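Local atomic coordinates of glycosyl hydrolase family 2, TIM barrel domain protein (Faecalibacterium prausnitzii A2-165, PDB entry 6ED2), a protein that probably hydrolyses beta-glucuronides, as a family 2 glycoside hydrolase from a human gut bacterium. Residues A85-C90 against T587-L592; T118-V123 against E166-A171. One frame throughout, in Å; residues are numbered along the deposited sequence.

Contact 1: residues A85-C90 against T587-L592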
ATOM      1  N   ALA A  85      20.228  14.618  10.126  1.00 28.55           N
ATOM      2  CA  ALA A  85      21.267  14.917  11.112  1.00 32.84           C
ATOM      3  C   ALA A  85      20.667  15.167  12.490  1.00 30.99           C
ATOM      4  O   ALA A  85      21.244  14.773  13.508  1.00 32.94           O
ATOM      5  CB  ALA A  85      22.094  16.127  10.672  1.00 23.16           C
ATOM      6  N   SER A  86      19.510  15.820  12.545  1.00 29.88           N
ATOM      7  CA  SER A  86      18.842  16.015  13.826  1.00 26.79           C
ATOM      8  C   SER A  86      18.198  14.724  14.305  1.00 29.36           C
ATOM      9  O   SER A  86      18.266  14.400  15.498  1.00 28.22           O
ATOM     10  CB  SER A  86      17.792  17.119  13.704  1.00 28.93           C
ATOM     11  OG  SER A  86      18.393  18.333  13.285  1.00 28.98           O
ATOM     12  N   ARG A  87      17.563  13.970  13.397  1.00 28.07           N
ATOM     13  CA  ARG A  87      16.968  12.703  13.819  1.00 26.64           C
ATOM     14  C   ARG A  87      18.023  11.788  14.421  1.00 25.84           C
ATOM     15  O   ARG A  87      17.781  11.144  15.447  1.00 25.91           O
ATOM     16  CB  ARG A  87      16.261  12.005  12.658  1.00 27.09           C
ATOM     17  CG  ARG A  87      15.452  10.781  13.092  1.00 28.37           C
ATOM     18  CD  ARG A  87      15.189   9.826  11.909  1.00 28.11           C
ATOM     19  NE  ARG A  87      16.369   9.033  11.588  1.00 30.03           N
ATOM     20  CZ  ARG A  87      16.637   8.498  10.393  1.00 36.29           C
ATOM     21  NH1 ARG A  87      15.810   8.660   9.367  1.00 32.95           N
ATOM     22  NH2 ARG A  87      17.748   7.785  10.221  1.00 34.65           N
ATOM     23  N   GLU A  88      19.211  11.745  13.824  1.00 28.57           N
ATOM     24  CA  GLU A  88      20.266  10.836  14.266  1.00 31.01           C
ATOM     25  C   GLU A  88      21.251  11.488  15.236  1.00 33.59           C
ATOM     26  O   GLU A  88      22.282  10.884  15.545  1.00 30.48           O
ATOM     27  CB  GLU A  88      21.022  10.284  13.052  1.00 29.17           C
ATOM     28  CG  GLU A  88      20.214   9.315  12.173  1.00 29.07           C
ATOM     29  CD  GLU A  88      20.199   7.877  12.719  1.00 39.53           C
ATOM     30  OE1 GLU A  88      20.927   7.587  13.690  1.00 41.10           O
ATOM     31  OE2 GLU A  88      19.459   7.026  12.179  1.00 40.22           O
ATOM     32  N   TYR A  89      20.971  12.709  15.705  1.00 28.11           N
ATOM     33  CA  TYR A  89      21.907  13.398  16.588  1.00 29.81           C
ATOM     34  C   TYR A  89      22.278  12.537  17.789  1.00 29.57           C
ATOM     35  O   TYR A  89      21.407  11.993  18.488  1.00 25.42           O
ATOM     36  CB  TYR A  89      21.325  14.719  17.087  1.00 24.96           C
ATOM     37  CG  TYR A  89      22.294  15.418  18.004  1.00 28.69           C
ATOM     38  CD1 TYR A  89      23.304  16.229  17.482  1.00 26.80           C
ATOM     39  CD2 TYR A  89      22.240  15.240  19.386  1.00 28.00           C
ATOM     40  CE1 TYR A  89      24.211  16.871  18.309  1.00 27.21           C
ATOM     41  CE2 TYR A  89      23.159  15.871  20.230  1.00 28.56           C
ATOM     42  CZ  TYR A  89      24.138  16.685  19.681  1.00 30.19           C
ATOM     43  OH  TYR A  89      25.044  17.324  20.498  1.00 30.29           O
ATOM     44  N   CYS A  90      23.578  12.442  18.050  1.00 27.63           N
ATOM     45  CA  CYS A  90      24.090  11.623  19.144  1.00 30.84           C
ATOM     46  C   CYS A  90      25.097  12.445  19.936  1.00 28.09           C
ATOM     47  O   CYS A  90      26.122  12.865  19.390  1.00 28.67           O
ATOM     48  CB  CYS A  90      24.727  10.334  18.615  1.00 34.20           C
ATOM     49  SG  CYS A  90      25.206   9.159  19.935  1.00 35.11           S
ATOM     50  N   THR A 587      13.154   0.954  14.173  1.00 24.63           N
ATOM     51  CA  THR A 587      14.505   0.437  14.375  1.00 31.07           C
ATOM     52  C   THR A 587      15.479   1.379  13.685  1.00 30.08           C
ATOM     53  O   THR A 587      15.079   2.309  12.985  1.00 32.04           O
ATOM     54  CB  THR A 587      14.652  -0.975  13.795  1.00 32.80           C
ATOM     55  OG1 THR A 587      14.582  -0.897  12.361  1.00 31.73           O
ATOM     56  CG2 THR A 587      13.535  -1.895  14.310  1.00 27.91           C
ATOM     57  N   THR A 588      16.768   1.119  13.855  1.00 31.74           N
ATOM     58  CA  THR A 588      17.754   1.801  13.032  1.00 34.72           C
ATOM     59  C   THR A 588      17.590   1.390  11.570  1.00 31.70           C
ATOM     60  O   THR A 588      16.955   0.379  11.255  1.00 32.25           O
ATOM     61  CB  THR A 588      19.167   1.469  13.510  1.00 38.63           C
ATOM     62  OG1 THR A 588      19.313   0.048  13.544  1.00 39.08           O
ATOM     63  CG2 THR A 588      19.393   2.019  14.912  1.00 37.76           C
ATOM     64  N   GLU A 589      18.157   2.197  10.672  1.00 30.04           N
ATOM     65  CA  GLU A 589      18.084   1.899   9.245  1.00 36.06           C
ATOM     66  C   GLU A 589      18.892   0.649   8.914  1.00 36.39           C
ATOM     67  O   GLU A 589      19.925   0.378   9.524  1.00 32.78           O
ATOM     68  CB  GLU A 589      18.618   3.064   8.412  1.00 34.63           C
ATOM     69  CG  GLU A 589      17.793   4.336   8.468  1.00 35.20           C
ATOM     70  CD  GLU A 589      18.160   5.337   7.369  1.00 38.68           C
ATOM     71  OE1 GLU A 589      18.324   4.933   6.191  1.00 39.89           O
ATOM     72  OE2 GLU A 589      18.290   6.538   7.687  1.00 38.87           O
ATOM     73  N   GLY A 590      18.413  -0.111   7.931  1.00 36.53           N
ATOM     74  CA  GLY A 590      19.149  -1.278   7.443  1.00 25.38           C
ATOM     75  C   GLY A 590      18.388  -1.975   6.334  1.00 34.02           C
ATOM     76  O   GLY A 590      17.171  -1.795   6.168  1.00 32.73           O
ATOM     77  N   ILE A 591      19.120  -2.807   5.586  1.00 29.82           N
ATOM     78  CA  ILE A 591      18.459  -3.487   4.474  1.00 34.62           C
ATOM     79  C   ILE A 591      17.438  -4.500   4.976  1.00 33.09           C
ATOM     80  O   ILE A 591      16.541  -4.884   4.224  1.00 35.11           O
ATOM     81  CB  ILE A 591      19.465  -4.169   3.515  1.00 35.09           C
ATOM     82  CG1 ILE A 591      20.173  -5.355   4.169  1.00 37.30           C
ATOM     83  CG2 ILE A 591      20.500  -3.178   2.964  1.00 32.43           C
ATOM     84  CD1 ILE A 591      21.096  -6.091   3.192  1.00 41.14           C
ATOM     85  N   LEU A 592      17.540  -4.935   6.231  1.00 30.34           N
ATOM     86  CA  LEU A 592      16.607  -5.909   6.788  1.00 37.73           C
ATOM     87  C   LEU A 592      15.337  -5.282   7.343  1.00 35.59           C
ATOM     88  O   LEU A 592      14.440  -6.019   7.765  1.00 34.55           O
ATOM     89  CB  LEU A 592      17.277  -6.684   7.918  1.00 34.54           C
ATOM     90  CG  LEU A 592      18.372  -7.641   7.480  1.00 47.04           C
ATOM     91  CD1 LEU A 592      19.178  -8.058   8.701  1.00 44.02           C
ATOM     92  CD2 LEU A 592      17.708  -8.830   6.835  1.00 43.70           C
TER
HETATM   93  O   HOH W   1      19.591   4.364  11.873  1.00 34.46           O
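Arg87 and Glu589 cross at a slant, with the guanidinium and carboxylate planes turned 73° apart. The contact is a salt bridge through one nitrogen and one oxygen. NH2 of Arg87 gives a nearly straight hydrogen bond to OE2 of Glu589, 2.9 Å long with an N-H...O angle of 177°. The acceptor lies in the guanidinium plane, at its edge. It is met through its anti lone pair, the one facing away from OE1. The two planes are far from coplanar, so this is not the flat two-pronged pairing of an arginine with a carboxylate.

The same NH2 also binds OE2 of Glu88, at 2.7 Å and again close to the guanidinium plane. Glu88 lies just beyond helix 84-87, where the backbone leaves helical geometry. One nitrogen therefore holds two carboxylates, and the three residues form a salt-bridge network. It joins the sugar-binding domain to a loop of the TIM barrel domain, after strand 574-580. The two carboxylate oxygens, Glu88 OE2 and Glu589 OE2, stay 4.7 Å apart, and the shared arginine probably offsets their like charges. Lys84 adds a second positive partner to OE2 of Glu589.

A water makes a further link. It donates to OE2 of Glu88 at 2.7 Å and accepts from the backbone N of Glu589 at 2.9 Å. Arg87 reaches the loop with CG anti to its own N (chi1 -172°) and a bend at chi3. Its other nitrogens have partners too: NE binds Tyr191 OH, and NH1 binds the backbone O of Ser549 of the second subunit. OE1 of Glu589 accepts a hydrogen bond from the backbone N of Met551 of that subunit.

Contact 2: residues T118-V123 against E166-A171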
ATOM      1  N   THR A 118      16.339  10.414  28.749  1.00 27.42           N
ATOM      2  CA  THR A 118      17.041   9.368  28.012  1.00 23.40           C
ATOM      3  C   THR A 118      18.253   9.972  27.321  1.00 25.64           C
ATOM      4  O   THR A 118      18.099  10.904  26.526  1.00 27.72           O
ATOM      5  CB  THR A 118      16.087   8.729  27.008  1.00 25.89           C
ATOM      6  OG1 THR A 118      14.914   8.271  27.709  1.00 24.14           O
ATOM      7  CG2 THR A 118      16.759   7.579  26.269  1.00 21.97           C
ATOM      8  N   HIS A 119      19.460   9.464  27.611  1.00 25.52           N
ATOM      9  CA  HIS A 119      19.766   8.315  28.476  1.00 26.20           C
ATOM     10  C   HIS A 119      20.294   8.701  29.870  1.00 27.87           C
ATOM     11  O   HIS A 119      20.286   7.900  30.795  1.00 28.39           O
ATOM     12  CB  HIS A 119      20.835   7.442  27.805  1.00 23.24           C
ATOM     13  CG  HIS A 119      20.325   6.603  26.684  1.00 25.06           C
ATOM     14  ND1 HIS A 119      19.424   5.575  26.875  1.00 24.82           N
ATOM     15  CD2 HIS A 119      20.601   6.623  25.360  1.00 23.37           C
ATOM     16  CE1 HIS A 119      19.153   5.010  25.710  1.00 25.17           C
ATOM     17  NE2 HIS A 119      19.851   5.632  24.774  1.00 25.00           N
ATOM     18  N   ARG A 120      20.827   9.912  29.985  1.00 28.07           N
ATOM     19  CA  ARG A 120      21.405  10.399  31.232  1.00 30.69           C
ATOM     20  C   ARG A 120      21.146  11.896  31.295  1.00 30.80           C
ATOM     21  O   ARG A 120      20.879  12.537  30.274  1.00 26.35           O
ATOM     22  CB  ARG A 120      22.909  10.095  31.323  1.00 26.81           C
ATOM     23  CG  ARG A 120      23.757  10.652  30.151  1.00 28.53           C
ATOM     24  CD  ARG A 120      25.131   9.942  30.050  1.00 25.50           C
ATOM     25  NE  ARG A 120      24.918   8.501  30.042  1.00 30.51           N
ATOM     26  CZ  ARG A 120      24.773   7.774  28.937  1.00 33.01           C
ATOM     27  NH1 ARG A 120      24.858   8.337  27.730  1.00 27.05           N
ATOM     28  NH2 ARG A 120      24.558   6.473  29.043  1.00 32.38           N
ATOM     29  N   ALA A 121      21.236  12.459  32.496  1.00 28.49           N
ATOM     30  CA  ALA A 121      20.834  13.848  32.685  1.00 30.76           C
ATOM     31  C   ALA A 121      21.650  14.517  33.787  1.00 30.41           C
ATOM     32  O   ALA A 121      22.003  13.890  34.792  1.00 34.88           O
ATOM     33  CB  ALA A 121      19.338  13.937  33.017  1.00 27.11           C
ATOM     34  N   ARG A 122      21.945  15.794  33.574  1.00 32.24           N
ATOM     35  CA  ARG A 122      22.412  16.713  34.606  1.00 34.78           C
ATOM     36  C   ARG A 122      21.415  17.862  34.672  1.00 34.91           C
ATOM     37  O   ARG A 122      21.166  18.532  33.663  1.00 31.87           O
ATOM     38  CB  ARG A 122      23.823  17.227  34.303  1.00 28.97           C
ATOM     39  CG  ARG A 122      24.872  16.115  34.265  1.00 33.15           C
ATOM     40  CD  ARG A 122      26.214  16.604  33.790  1.00 29.02           C
ATOM     41  NE  ARG A 122      26.748  17.662  34.645  1.00 28.62           N
ATOM     42  CZ  ARG A 122      27.817  18.383  34.322  1.00 36.89           C
ATOM     43  NH1 ARG A 122      28.449  18.146  33.170  1.00 29.77           N
ATOM     44  NH2 ARG A 122      28.257  19.333  35.137  1.00 34.31           N
ATOM     45  N   VAL A 123      20.835  18.075  35.846  1.00 33.89           N
ATOM     46  CA  VAL A 123      19.764  19.043  36.028  1.00 30.98           C
ATOM     47  C   VAL A 123      20.311  20.266  36.756  1.00 34.93           C
ATOM     48  O   VAL A 123      20.972  20.141  37.795  1.00 34.68           O
ATOM     49  CB  VAL A 123      18.584  18.420  36.786  1.00 31.01           C
ATOM     50  CG1 VAL A 123      17.499  19.461  37.064  1.00 25.65           C
ATOM     51  CG2 VAL A 123      18.037  17.247  35.987  1.00 30.79           C
ATOM     52  N   GLU A 166      29.212   0.175  26.294  1.00 30.53           N
ATOM     53  CA  GLU A 166      29.107  -1.200  26.752  1.00 34.97           C
ATOM     54  C   GLU A 166      28.955  -1.310  28.267  1.00 36.56           C
ATOM     55  O   GLU A 166      28.941  -2.428  28.795  1.00 29.31           O
ATOM     56  CB  GLU A 166      30.326  -2.003  26.287  1.00 37.19           C
ATOM     57  CG  GLU A 166      30.513  -1.970  24.779  1.00 40.17           C
ATOM     58  CD  GLU A 166      31.608  -2.909  24.284  1.00 43.47           C
ATOM     59  OE1 GLU A 166      32.458  -3.330  25.101  1.00 43.36           O
ATOM     60  OE2 GLU A 166      31.590  -3.250  23.077  1.00 42.85           O
ATOM     61  N   THR A 167      28.838  -0.188  28.980  1.00 30.99           N
ATOM     62  CA  THR A 167      28.647  -0.229  30.424  1.00 33.78           C
ATOM     63  C   THR A 167      27.274   0.279  30.857  1.00 33.76           C
ATOM     64  O   THR A 167      27.049   0.466  32.058  1.00 31.76           O
ATOM     65  CB  THR A 167      29.752   0.565  31.136  1.00 33.99           C
ATOM     66  OG1 THR A 167      29.887   1.855  30.533  1.00 34.28           O
ATOM     67  CG2 THR A 167      31.078  -0.163  31.033  1.00 28.38           C
ATOM     68  N   MET A 168      26.344   0.475  29.925  1.00 30.79           N
ATOM     69  CA  MET A 168      25.030   1.019  30.240  1.00 27.31           C
ATOM     70  C   MET A 168      23.929   0.066  29.786  1.00 30.41           C
ATOM     71  O   MET A 168      24.142  -0.854  28.993  1.00 27.54           O
ATOM     72  CB  MET A 168      24.821   2.379  29.561  1.00 30.95           C
ATOM     73  CG  MET A 168      24.862   2.266  28.038  1.00 34.90           C
ATOM     74  SD  MET A 168      24.464   3.794  27.167  1.00 34.25           S
ATOM     75  CE  MET A 168      22.663   3.837  27.339  1.00 26.22           C
ATOM     76  N   LEU A 169      22.728   0.327  30.283  1.00 29.45           N
ATOM     77  CA  LEU A 169      21.524  -0.350  29.845  1.00 28.88           C
ATOM     78  C   LEU A 169      20.636   0.649  29.117  1.00 30.15           C
ATOM     79  O   LEU A 169      20.144   1.597  29.753  1.00 29.90           O
ATOM     80  CB  LEU A 169      20.793  -0.937  31.044  1.00 29.02           C
ATOM     81  CG  LEU A 169      21.362  -2.173  31.736  1.00 28.99           C
ATOM     82  CD1 LEU A 169      22.634  -1.882  32.535  1.00 26.68           C
ATOM     83  CD2 LEU A 169      20.285  -2.682  32.652  1.00 27.35           C
ATOM     84  N   PRO A 170      20.377   0.491  27.807  1.00 29.37           N
ATOM     85  CA  PRO A 170      20.799  -0.612  26.932  1.00 26.02           C
ATOM     86  C   PRO A 170      22.198  -0.404  26.356  1.00 28.67           C
ATOM     87  O   PRO A 170      22.708   0.717  26.356  1.00 30.70           O
ATOM     88  CB  PRO A 170      19.752  -0.581  25.823  1.00 31.45           C
ATOM     89  CG  PRO A 170      19.441   0.894  25.678  1.00 27.77           C
ATOM     90  CD  PRO A 170      19.547   1.476  27.081  1.00 26.21           C
ATOM     91  N   ALA A 171      22.805  -1.474  25.852  1.00 31.40           N
ATOM     92  CA  ALA A 171      24.215  -1.461  25.479  1.00 28.26           C
ATOM     93  C   ALA A 171      24.407  -1.181  23.993  1.00 28.21           C
ATOM     94  O   ALA A 171      23.603  -1.581  23.147  1.00 27.96           O
ATOM     95  CB  ALA A 171      24.863  -2.800  25.835  1.00 26.98           C
TER
HETATM   96  O   HOH W   2      19.444   4.283  29.383  1.00 27.68           O
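The methyl CE of Met168 lies over one face of the His119 ring, offset toward the rim. It is a CH-pi contact, 3.8 Å from CE to the ring centroid. CG2 of Thr118 covers the opposite face, so the imidazole is held between two methyl groups. Met168 has chi1 63°, with CG between the backbone N and carbonyl carbon, and a bend at chi3 (-77°) turns CE onto the ring. Its sulfur stands farther above the ring and meets Arg120. NH2 of Arg120 gives a weak hydrogen bond to SD of Met168 at 3.3 Å, at the guanidinium edge.

His119 and Arg120 form a classic beta bulge opposite Asn161, at the start of strand 120-125 in the sugar-binding domain. Arg120 bends at chi3 (51°), and its guanidinium passes over CB of His119. Glu134 forms a salt bridge with NE of Arg120.

Pro170, which follows a cis peptide, places CD 3.8 Å from CE1 of His119. A water joins ND1 of His119 to the carbonyl O of Leu169, 2.8 Å from each. At the other ring nitrogen, NE2 of His119 is hydrogen-bonded to OD1 of Asn192.

Overall arrangement
Contacts 1 and 2 do not touch. Their centres are 18 Å apart and their nearest atoms about 8 Å. Along the chain, contact 2 is nested inside the long loop that contact 1 closes. Contact 2 joins two segments of the sugar-binding domain, whereas contact 1 ties that domain to the TIM barrel domain and lies beside the second subunit. The loop 166-171 also reaches the barrel, since Leu169 packs on helix 409-427. Both contacts lie away from the magnesium site of Thr239 and Glu241. A different bound magnesium ion lies about 10 Å from the side chain of Pro170 in contact 2.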